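Long-range contacts in glycerophosphodiester phosphodiesterase (Parabacteroides distasonis, PDB 3NO3), which belongs to the glycerophosphodiester phosphodiesterase family, whose members are built on a TIM-barrel fold, and holds a magnesium ion: residues A[96-101]-A[130-135]; A[22-27]-A[86-91]; A[196-201]-A[217-222]. All coordinates share one frame; numbering follows the deposited sequence. Where two conformers were deposited one is given.

Contact 1 (A[96-101]-A[130-135]); sequences KNIRLI and AKRTDY
Arg132 reaches back over the residues that lead into strand 99-104 and grips the carbonyl of Ile98 side-on. Arg132 NH2 donates to Ile98 O at 2.9 Å and lies in the carbonyl plane, while NE reaches the same oxygen by a longer, more bent bond. The bend at chi3 (34°) puts NE within reach of that oxygen. The Lys96 side chain crosses that of Arg132 at about a right angle, and Lys96 O lies over the centre of one guanidinium face. A water at the edge, 3.1 Å from Arg132 NH1, connects weakly to Lys96 NZ, which also donates to Lys93 O.

Asp134 meets Arg99 in a salt bridge, again side-on. Arg99 NH2 approaches the syn lone pair of Asp134 OD1 at 2.6 Å, whereas NE comes to that oxygen from above the carboxylate plane; the guanidinium and carboxylate planes are turned 58° apart. On the sheet face away from Asp134, Leu100 CD1 touches Thr133 OG1, which is bonded to Leu129 O. Leu100 N to Arg132 O (2.8 Å) and Asp134 N to Leu100 O (2.9 Å) form the parallel ladder, the pairing of neighbouring strands in a beta-alpha-beta unit of the TIM barrel.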
loop_
_atom_site.group_PDB
_atom_site.type_symbol
_atom_site.label_atom_id
_atom_site.label_comp_id
_atom_site.label_asym_id
_atom_site.label_seq_id
_atom_site.Cartn_x
_atom_site.Cartn_y
_atom_site.Cartn_z
ATOM N N LYS A 96 -12.380 -2.477 11.820
ATOM C CA LYS A 96 -12.509 -1.022 11.984
ATOM C C LYS A 96 -11.223 -0.253 12.346
ATOM O O LYS A 96 -11.067 0.922 12.019
ATOM C CB LYS A 96 -13.589 -0.709 13.047
ATOM C CG LYS A 96 -15.005 -1.246 12.718
ATOM C CD LYS A 96 -15.578 -0.674 11.422
ATOM C CE LYS A 96 -17.054 -1.166 11.170
ATOM N NZ LYS A 96 -17.644 -0.606 9.903
ATOM N N ASN A 97 -10.312 -0.935 12.998
ATOM C CA ASN A 97 -9.080 -0.339 13.474
ATOM C C ASN A 97 -8.002 -0.033 12.396
ATOM O O ASN A 97 -6.988 0.571 12.732
ATOM C CB ASN A 97 -8.472 -1.296 14.538
ATOM C CG ASN A 97 -8.092 -2.708 13.935
ATOM O OD1 ASN A 97 -8.674 -3.132 12.899
ATOM N ND2 ASN A 97 -7.162 -3.429 14.605
ATOM N N ILE A 98 -8.171 -0.453 11.144
ATOM C CA ILE A 98 -7.028 -0.483 10.244
ATOM C C ILE A 98 -7.209 0.356 8.982
ATOM O O ILE A 98 -8.282 0.424 8.414
ATOM C CB ILE A 98 -6.626 -1.937 9.956
ATOM C CG1 ILE A 98 -5.158 -2.040 9.516
ATOM C CG2 ILE A 98 -7.571 -2.615 8.983
ATOM C CD1 ILE A 98 -4.544 -3.352 9.976
ATOM N N ARG A 99 -6.134 1.040 8.627
ATOM C CA ARG A 99 -6.034 1.853 7.440
ATOM C C ARG A 99 -5.719 0.947 6.244
ATOM O O ARG A 99 -4.925 0.012 6.375
ATOM C CB ARG A 99 -4.881 2.824 7.630
ATOM C CG ARG A 99 -4.928 4.011 6.780
ATOM C CD ARG A 99 -5.862 5.016 7.380
ATOM N NE ARG A 99 -5.925 6.132 6.470
ATOM C CZ ARG A 99 -6.753 7.147 6.575
ATOM N NH1 ARG A 99 -7.602 7.255 7.619
ATOM N NH2 ARG A 99 -6.673 8.104 5.647
ATOM N N LEU A 100 -6.331 1.230 5.097
ATOM C CA LEU A 100 -6.161 0.433 3.893
ATOM C C LEU A 100 -5.170 1.137 2.979
ATOM O O LEU A 100 -5.432 2.232 2.526
ATOM C CB LEU A 100 -7.526 0.205 3.241
ATOM C CG LEU A 100 -8.573 -0.443 4.181
ATOM C CD1 LEU A 100 -9.817 -0.698 3.403
ATOM C CD2 LEU A 100 -8.026 -1.796 4.798
ATOM N N ILE A 101 -4.001 0.523 2.767
ATOM C CA ILE A 101 -2.938 1.091 1.957
ATOM C C ILE A 101 -3.001 0.400 0.585
ATOM O O ILE A 101 -2.522 -0.694 0.410
ATOM C CB ILE A 101 -1.538 0.963 2.619
ATOM C CG1 ILE A 101 -1.548 1.468 4.078
ATOM C CG2 ILE A 101 -0.521 1.721 1.802
ATOM C CD1 ILE A 101 -2.024 2.913 4.300
ATOM N N ALA A 130 -13.843 5.230 1.746
ATOM C CA ALA A 130 -13.010 6.355 1.299
ATOM C C ALA A 130 -12.269 7.068 2.448
ATOM O O ALA A 130 -11.154 7.538 2.262
ATOM C CB ALA A 130 -13.850 7.377 0.480
ATOM N N LYS A 131 -12.886 7.140 3.631
ATOM C CA LYS A 131 -12.245 7.703 4.821
ATOM C C LYS A 131 -11.047 6.922 5.320
ATOM O O LYS A 131 -10.212 7.511 5.992
ATOM C CB LYS A 131 -13.203 7.861 6.002
ATOM C CG LYS A 131 -14.358 8.810 5.788
ATOM C CD LYS A 131 -15.348 8.718 7.004
ATOM C CE LYS A 131 -16.413 9.797 6.969
ATOM N NZ LYS A 131 -17.139 9.779 5.660
ATOM N N ARG A 132 -10.966 5.629 5.024
ATOM C CA ARG A 132 -9.894 4.769 5.564
ATOM C C ARG A 132 -8.928 4.235 4.507
ATOM O O ARG A 132 -8.054 3.453 4.855
ATOM C CB ARG A 132 -10.508 3.565 6.312
ATOM C CG ARG A 132 -11.450 3.861 7.373
ATOM C CD ARG A 132 -12.206 2.606 7.931
ATOM N NE ARG A 132 -11.363 1.447 7.910
ATOM C CZ ARG A 132 -11.773 0.184 7.960
ATOM N NH1 ARG A 132 -13.060 -0.180 8.162
ATOM N NH2 ARG A 132 -10.834 -0.729 7.863
ATOM N N THR A 133 -9.027 4.691 3.254
ATOM C CA THR A 133 -8.217 4.195 2.165
ATOM C C THR A 133 -7.266 5.268 1.617
ATOM O O THR A 133 -7.695 6.337 1.153
ATOM C CB THR A 133 -9.120 3.646 1.014
ATOM O OG1 THR A 133 -10.018 2.653 1.544
ATOM C CG2 THR A 133 -8.294 3.052 -0.105
ATOM N N ASP A 134 -5.983 4.950 1.670
ATOM C CA ASP A 134 -4.877 5.771 1.167
ATOM C C ASP A 134 -4.333 5.083 -0.083
ATOM O O ASP A 134 -4.254 3.860 -0.128
ATOM C CB ASP A 134 -3.747 5.847 2.207
ATOM C CG ASP A 134 -4.163 6.467 3.527
ATOM O OD1 ASP A 134 -5.291 7.022 3.692
ATOM O OD2 ASP A 134 -3.304 6.401 4.428
ATOM N N TYR A 135 -3.995 5.848 -1.121
ATOM C CA TYR A 135 -3.529 5.285 -2.380
ATOM C C TYR A 135 -2.021 5.476 -2.550
ATOM O O TYR A 135 -1.440 6.534 -2.157
ATOM C CB TYR A 135 -4.254 5.969 -3.562
ATOM C CG TYR A 135 -5.748 5.793 -3.540
ATOM C CD1 TYR A 135 -6.324 4.550 -3.832
ATOM C CD2 TYR A 135 -6.589 6.849 -3.233
ATOM C CE1 TYR A 135 -7.705 4.359 -3.818
ATOM C CE2 TYR A 135 -8.013 6.666 -3.181
ATOM C CZ TYR A 135 -8.554 5.398 -3.472
ATOM O OH TYR A 135 -9.942 5.211 -3.487
HETATM O O HOH W 1 -15.564 1.599 8.488
HETATM O O HOH W 2 -9.166 10.256 6.076
#

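Contact 2 (A[22-27]-A[86-91]); sequences NSIRSL and EQYLKR
The Tyr88 ring carries Leu27 CD2 on one face, 4.2 Å from the ring centroid and 19° off the normal, a CH-pi contact displaced toward the rim. Ser23 N lies in the ring plane at the edge, beside the phenol oxygen. This is helix-to-helix packing on the outside of a TIM barrel: the first turn of helix 24-32 rests on the middle of helix 85-94. Beyond the two segments, Phe40 of strand 37-44 meets the same ring with the planes at about 50°.

Tyr88 runs past Ile24 and Leu27 in the opposite sense to both. Its hydroxyl ends among the polar atoms of the helix start, where Tyr88 OH lies 2.7 Å from Ser23 O, at best a weak hydrogen bond. Leu27 CB packs against Tyr88 CZ, and Ile24 CD1 against Tyr88 CD1 at 4.1 Å.

Arg91, one turn after Tyr88, adds the aliphatic part of its chain: CG lies 4.1 Å from Ile24 CG2, and CB lies 4.2 Å from Leu27 CD2. The guanidinium continues to Glu28, with which NE forms a salt bridge.

The helix start that receives the phenol is held by a capping box. Ser23 OG, which is also bonded to Ala20 O, accepts from Ser26 N at 2.9 Å. In return Ser26 OG, itself bonded to Arg11 O, accepts from Ser23 N at 3.1 Å, with an N-H...O angle of 163°.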
loop_
_atom_site.group_PDB
_atom_site.type_symbol
_atom_site.label_atom_id
_atom_site.label_comp_id
_atom_site.label_asym_id
_atom_site.label_seq_id
_atom_site.Cartn_x
_atom_site.Cartn_y
_atom_site.Cartn_z
ATOM N N ASN A 22 -1.220 -10.786 0.336
ATOM C CA ASN A 22 -2.406 -10.243 -0.367
ATOM C C ASN A 22 -3.663 -11.098 -0.238
ATOM O O ASN A 22 -4.406 -11.325 -1.205
ATOM C CB ASN A 22 -2.059 -9.949 -1.848
ATOM C CG ASN A 22 -1.277 -8.656 -2.029
ATOM O OD1 ASN A 22 -1.683 -7.654 -1.508
ATOM N ND2 ASN A 22 -0.189 -8.667 -2.802
ATOM N N SER A 23 -3.878 -11.610 0.972
ATOM C CA SER A 23 -4.956 -12.568 1.248
ATOM C C SER A 23 -5.926 -11.996 2.288
ATOM O O SER A 23 -5.639 -11.003 2.970
ATOM C CB SER A 23 -4.351 -13.890 1.757
ATOM O OG SER A 23 -3.752 -13.769 3.026
ATOM N N ILE A 24 -7.070 -12.646 2.410
ATOM C CA ILE A 24 -8.041 -12.352 3.453
ATOM C C ILE A 24 -7.380 -12.586 4.824
ATOM O O ILE A 24 -7.439 -11.714 5.710
ATOM C CB ILE A 24 -9.292 -13.204 3.286
ATOM C CG1 ILE A 24 -10.024 -12.821 1.971
ATOM C CG2 ILE A 24 -10.153 -13.167 4.609
ATOM C CD1 ILE A 24 -10.573 -11.388 1.876
ATOM N N ARG A 25 -6.634 -13.695 4.954
ATOM C CA ARG A 25 -5.949 -14.024 6.191
ATOM C C ARG A 25 -4.925 -12.951 6.562
ATOM O O ARG A 25 -4.844 -12.581 7.706
ATOM C CB ARG A 25 -5.300 -15.407 6.063
ATOM C CG ARG A 25 -4.473 -15.909 7.218
ATOM C CD ARG A 25 -5.195 -16.256 8.484
ATOM N NE ARG A 25 -4.433 -17.276 9.239
ATOM C CZ ARG A 25 -4.718 -17.717 10.467
ATOM N NH1 ARG A 25 -3.954 -18.666 11.009
ATOM N NH2 ARG A 25 -5.740 -17.229 11.170
ATOM N N SER A 26 -4.160 -12.441 5.587
ATOM C CA SER A 26 -3.121 -11.433 5.898
ATOM C C SER A 26 -3.702 -10.085 6.339
ATOM O O SER A 26 -3.155 -9.439 7.236
ATOM C CB SER A 26 -2.080 -11.292 4.773
ATOM O OG SER A 26 -2.547 -10.576 3.608
ATOM N N LEU A 27 -4.822 -9.710 5.730
ATOM C CA LEU A 27 -5.582 -8.539 6.116
ATOM C C LEU A 27 -6.111 -8.721 7.560
ATOM O O LEU A 27 -5.980 -7.807 8.376
ATOM C CB LEU A 27 -6.745 -8.325 5.151
ATOM C CG LEU A 27 -7.766 -7.242 5.494
ATOM C CD1 LEU A 27 -7.127 -5.888 5.545
ATOM C CD2 LEU A 27 -8.890 -7.325 4.498
ATOM N N GLU A 86 -13.523 -6.240 -4.337
ATOM C CA GLU A 86 -14.768 -6.200 -3.601
ATOM C C GLU A 86 -14.753 -7.094 -2.370
ATOM O O GLU A 86 -15.190 -6.655 -1.314
ATOM C CB GLU A 86 -15.920 -6.629 -4.489
ATOM C CG GLU A 86 -17.305 -6.553 -3.839
ATOM C CD GLU A 86 -18.425 -7.131 -4.705
ATOM O OE1 GLU A 86 -18.169 -8.090 -5.497
ATOM O OE2 GLU A 86 -19.596 -6.624 -4.551
ATOM N N GLN A 87 -14.317 -8.334 -2.530
ATOM C CA GLN A 87 -14.183 -9.247 -1.360
ATOM C C GLN A 87 -13.231 -8.702 -0.302
ATOM O O GLN A 87 -13.466 -8.824 0.937
ATOM C CB GLN A 87 -13.675 -10.618 -1.807
ATOM C CG GLN A 87 -14.745 -11.449 -2.544
ATOM C CD GLN A 87 -14.191 -12.529 -3.420
ATOM O OE1 GLN A 87 -12.977 -12.799 -3.439
ATOM N NE2 GLN A 87 -15.084 -13.197 -4.131
ATOM N N TYR A 88 -12.132 -8.123 -0.761
ATOM C CA TYR A 88 -11.087 -7.587 0.139
ATOM C C TYR A 88 -11.673 -6.465 0.951
ATOM O O TYR A 88 -11.514 -6.432 2.187
ATOM C CB TYR A 88 -9.828 -7.127 -0.644
ATOM C CG TYR A 88 -8.518 -7.493 0.029
ATOM C CD1 TYR A 88 -8.061 -8.798 0.007
ATOM C CD2 TYR A 88 -7.744 -6.543 0.689
ATOM C CE1 TYR A 88 -6.858 -9.176 0.622
ATOM C CE2 TYR A 88 -6.530 -6.913 1.292
ATOM C CZ TYR A 88 -6.099 -8.221 1.246
ATOM O OH TYR A 88 -4.926 -8.581 1.898
ATOM N N LEU A 89 -12.412 -5.580 0.273
ATOM C CA LEU A 89 -13.070 -4.463 0.917
ATOM C C LEU A 89 -14.254 -4.851 1.794
ATOM O O LEU A 89 -14.453 -4.216 2.826
ATOM C CB LEU A 89 -13.499 -3.420 -0.136
ATOM C CG LEU A 89 -12.283 -2.856 -0.901
ATOM C CD1 LEU A 89 -12.764 -1.803 -1.880
ATOM C CD2 LEU A 89 -11.146 -2.322 0.004
ATOM N N LYS A 90 -15.018 -5.881 1.427
ATOM C CA LYS A 90 -16.112 -6.339 2.271
ATOM C C LYS A 90 -15.535 -6.802 3.621
ATOM O O LYS A 90 -16.089 -6.507 4.690
ATOM C CB LYS A 90 -16.901 -7.455 1.566
ATOM C CG LYS A 90 -18.080 -8.084 2.339
ATOM C CD LYS A 90 -18.936 -8.998 1.424
ATOM C CE LYS A 90 -19.986 -9.836 2.171
ATOM N NZ LYS A 90 -19.396 -10.774 3.189
ATOM N N ARG A 91 -14.412 -7.517 3.582
ATOM C CA ARG A 91 -13.774 -7.979 4.834
ATOM C C ARG A 91 -13.188 -6.796 5.629
ATOM O O ARG A 91 -13.395 -6.695 6.835
ATOM C CB ARG A 91 -12.680 -9.031 4.529
ATOM C CG ARG A 91 -12.052 -9.717 5.787
ATOM C CD ARG A 91 -13.018 -10.615 6.486
ATOM N NE ARG A 91 -12.586 -11.033 7.813
ATOM C CZ ARG A 91 -12.832 -10.392 8.963
ATOM N NH1 ARG A 91 -13.471 -9.220 9.025
ATOM N NH2 ARG A 91 -12.398 -10.931 10.100
#

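Contact 3 (A[196-201]-A[217-222]); sequences GMTSNV and GVDFIT
Ser199 and Asp219 are joined by a reciprocal pair of bonds between the side chain of one and the backbone of the other. Ser199 N donates to Asp219 OD2 at 2.8 Å, meeting the oxygen on its anti side and 18° out of the carboxylate plane. In return Asp219 N donates to Ser199 OG at 3.2 Å. The hydroxyl stands between its own backbone N and carbonyl carbon (chi1 55°), from where it also touches Val218 CA. Thr198 crosses Asp219 at about a right angle, its CA close to the same OD2. A water ties Asp219 OD2 to the carbonyl O of Met197, a selenomethionine, so this oxygen receives both an amide and a water.

Further along, Phe220 N bonds to Ser199 O at 3.0 Å. Thr222 N bonds to Val201 O at 2.8 Å, while Val201 N comes to Phe220 O from above the carbonyl plane in a longer, bent bond. Asn200 turns its side chain across Phe220, with OD1 3.5 Å from Phe220 CB, and accepts from Thr222 OG1 at 2.8 Å. Thr198 CB approaches Phe220 CE2 obliquely. On the other side of the sheet Val201 CG1 packs on Ile221 CG1 (3.9 Å) and Val218 CG2 (4.1 Å).

In the next shell, Met213 of helix 207-216 covers Val201 and Val218, and Val189 of helix 188-194 packs on Ser199 and Val218. Tyr36 stacks on the Phe220 ring. Gly196 and Gly217, both with positive phi, end the helices ahead of the two strands in Schellman motifs. Strand 198-202, helix 207-216 and strand 220-223 thus form a beta-alpha-beta unit of the TIM barrel.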
loop_
_atom_site.group_PDB
_atom_site.type_symbol
_atom_site.label_atom_id
_atom_site.label_comp_id
_atom_site.label_asym_id
_atom_site.label_seq_id
_atom_site.Cartn_x
_atom_site.Cartn_y
_atom_site.Cartn_z
ATOM N N GLY A 196 4.281 19.517 5.122
ATOM C CA GLY A 196 2.993 18.979 5.533
ATOM C C GLY A 196 2.589 17.673 4.835
ATOM O O GLY A 196 1.398 17.409 4.681
HETATM N N MSE A 197 3.578 16.874 4.431
HETATM C CA MSE A 197 3.372 15.592 3.755
HETATM C C MSE A 197 3.847 14.491 4.679
HETATM O O MSE A 197 4.609 14.750 5.574
HETATM C CB MSE A 197 4.224 15.459 2.482
HETATM C CG MSE A 197 4.537 16.707 1.782
HETATM SE SE MSE A 197 5.602 16.396 0.226
HETATM C CE MSE A 197 4.133 15.597 -0.787
ATOM N N THR A 198 3.433 13.268 4.399
ATOM C CA THR A 198 3.955 12.067 5.085
ATOM C C THR A 198 5.131 11.375 4.345
ATOM O O THR A 198 5.275 11.471 3.111
ATOM C CB THR A 198 2.864 11.053 5.388
ATOM O OG1 THR A 198 2.305 10.546 4.163
ATOM C CG2 THR A 198 1.814 11.718 6.254
ATOM N N SER A 199 5.967 10.694 5.123
ATOM C CA SER A 199 7.063 9.894 4.581
ATOM C C SER A 199 6.805 8.433 4.961
ATOM O O SER A 199 6.469 8.153 6.105
ATOM C CB SER A 199 8.398 10.386 5.129
ATOM O OG SER A 199 8.408 10.395 6.525
ATOM N N ASN A 200 6.936 7.532 3.999
ATOM C CA ASN A 200 6.753 6.068 4.197
ATOM C C ASN A 200 7.964 5.416 3.520
ATOM O O ASN A 200 8.511 5.979 2.545
ATOM C CB ASN A 200 5.405 5.666 3.594
ATOM C CG ASN A 200 4.985 4.201 3.831
ATOM O OD1 ASN A 200 5.696 3.358 4.412
ATOM N ND2 ASN A 200 3.772 3.916 3.362
ATOM N N VAL A 201 8.443 4.299 4.090
ATOM C CA VAL A 201 9.607 3.618 3.553
ATOM C C VAL A 201 9.312 2.115 3.409
ATOM O O VAL A 201 8.668 1.537 4.272
ATOM C CB VAL A 201 10.878 3.885 4.413
ATOM C CG1 VAL A 201 10.738 3.352 5.875
ATOM C CG2 VAL A 201 12.117 3.331 3.718
ATOM N N GLY A 217 12.896 9.642 11.352
ATOM C CA GLY A 217 11.580 10.213 11.615
ATOM C C GLY A 217 10.504 9.923 10.573
ATOM O O GLY A 217 9.574 10.724 10.438
ATOM N N VAL A 218 10.621 8.825 9.816
ATOM C CA VAL A 218 9.575 8.421 8.865
ATOM C C VAL A 218 8.217 8.254 9.553
ATOM O O VAL A 218 8.133 7.712 10.642
ATOM C CB VAL A 218 9.889 7.095 8.079
ATOM C CG1 VAL A 218 11.105 7.285 7.181
ATOM C CG2 VAL A 218 10.101 5.857 9.047
ATOM N N ASP A 219 7.160 8.762 8.945
ATOM C CA ASP A 219 5.817 8.611 9.503
ATOM C C ASP A 219 5.404 7.133 9.502
ATOM O O ASP A 219 4.735 6.684 10.444
ATOM C CB ASP A 219 4.760 9.390 8.713
ATOM C CG ASP A 219 4.971 10.902 8.778
ATOM O OD1 ASP A 219 4.528 11.534 9.746
ATOM O OD2 ASP A 219 5.568 11.438 7.831
ATOM N N PHE A 220 5.781 6.398 8.453
ATOM C CA PHE A 220 5.405 4.979 8.314
ATOM C C PHE A 220 6.585 4.120 7.916
ATOM O O PHE A 220 7.464 4.569 7.190
ATOM C CB PHE A 220 4.289 4.818 7.279
ATOM C CG PHE A 220 3.083 5.693 7.516
ATOM C CD1 PHE A 220 2.231 5.437 8.563
ATOM C CD2 PHE A 220 2.774 6.773 6.655
ATOM C CE1 PHE A 220 1.111 6.257 8.789
ATOM C CE2 PHE A 220 1.664 7.557 6.871
ATOM C CZ PHE A 220 0.845 7.321 7.939
ATOM N N ILE A 221 6.604 2.891 8.425
ATOM C CA ILE A 221 7.476 1.838 7.946
ATOM C C ILE A 221 6.597 0.716 7.346
ATOM O O ILE A 221 5.714 0.209 8.042
ATOM C CB ILE A 221 8.325 1.271 9.057
ATOM C CG1 ILE A 221 9.480 2.233 9.428
ATOM C CG2 ILE A 221 8.939 -0.073 8.644
ATOM C CD1 ILE A 221 10.255 1.734 10.681
ATOM N N THR A 222 6.865 0.356 6.091
ATOM C CA THR A 222 6.203 -0.739 5.380
ATOM C C THR A 222 7.123 -1.934 5.478
ATOM O O THR A 222 8.288 -1.867 5.071
ATOM C CB THR A 222 5.890 -0.379 3.907
ATOM O OG1 THR A 222 4.945 0.685 3.893
ATOM C CG2 THR A 222 5.288 -1.591 3.130
HETATM O O HOH W 3 6.168 14.021 7.651
#

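Along the chain the contacts come in series: contact 2 closes before contact 1 opens, and contact 3 follows both. Contacts 1 and 3 pair parallel strands of the same curled sheet, their centres about 16 Å apart. Between them in the sheet, on one side, run strands 37-44 and 6-9, which link 99-104 to 220-223. Contact 2 packs helices outside this sheet and touches contact 1 through Leu100, whose CD1 lies 4.0 Å from Leu89 CD2; helix 85-94 is followed, after a short loop, by strand 99-104. Contacts 2 and 3 lie on opposite sides of the chain's centre, about 24 Å apart between centres. Strand 37-44 also supplies magnesium ligands Glu39 and Asp41, with Glu103 on strand 99-104.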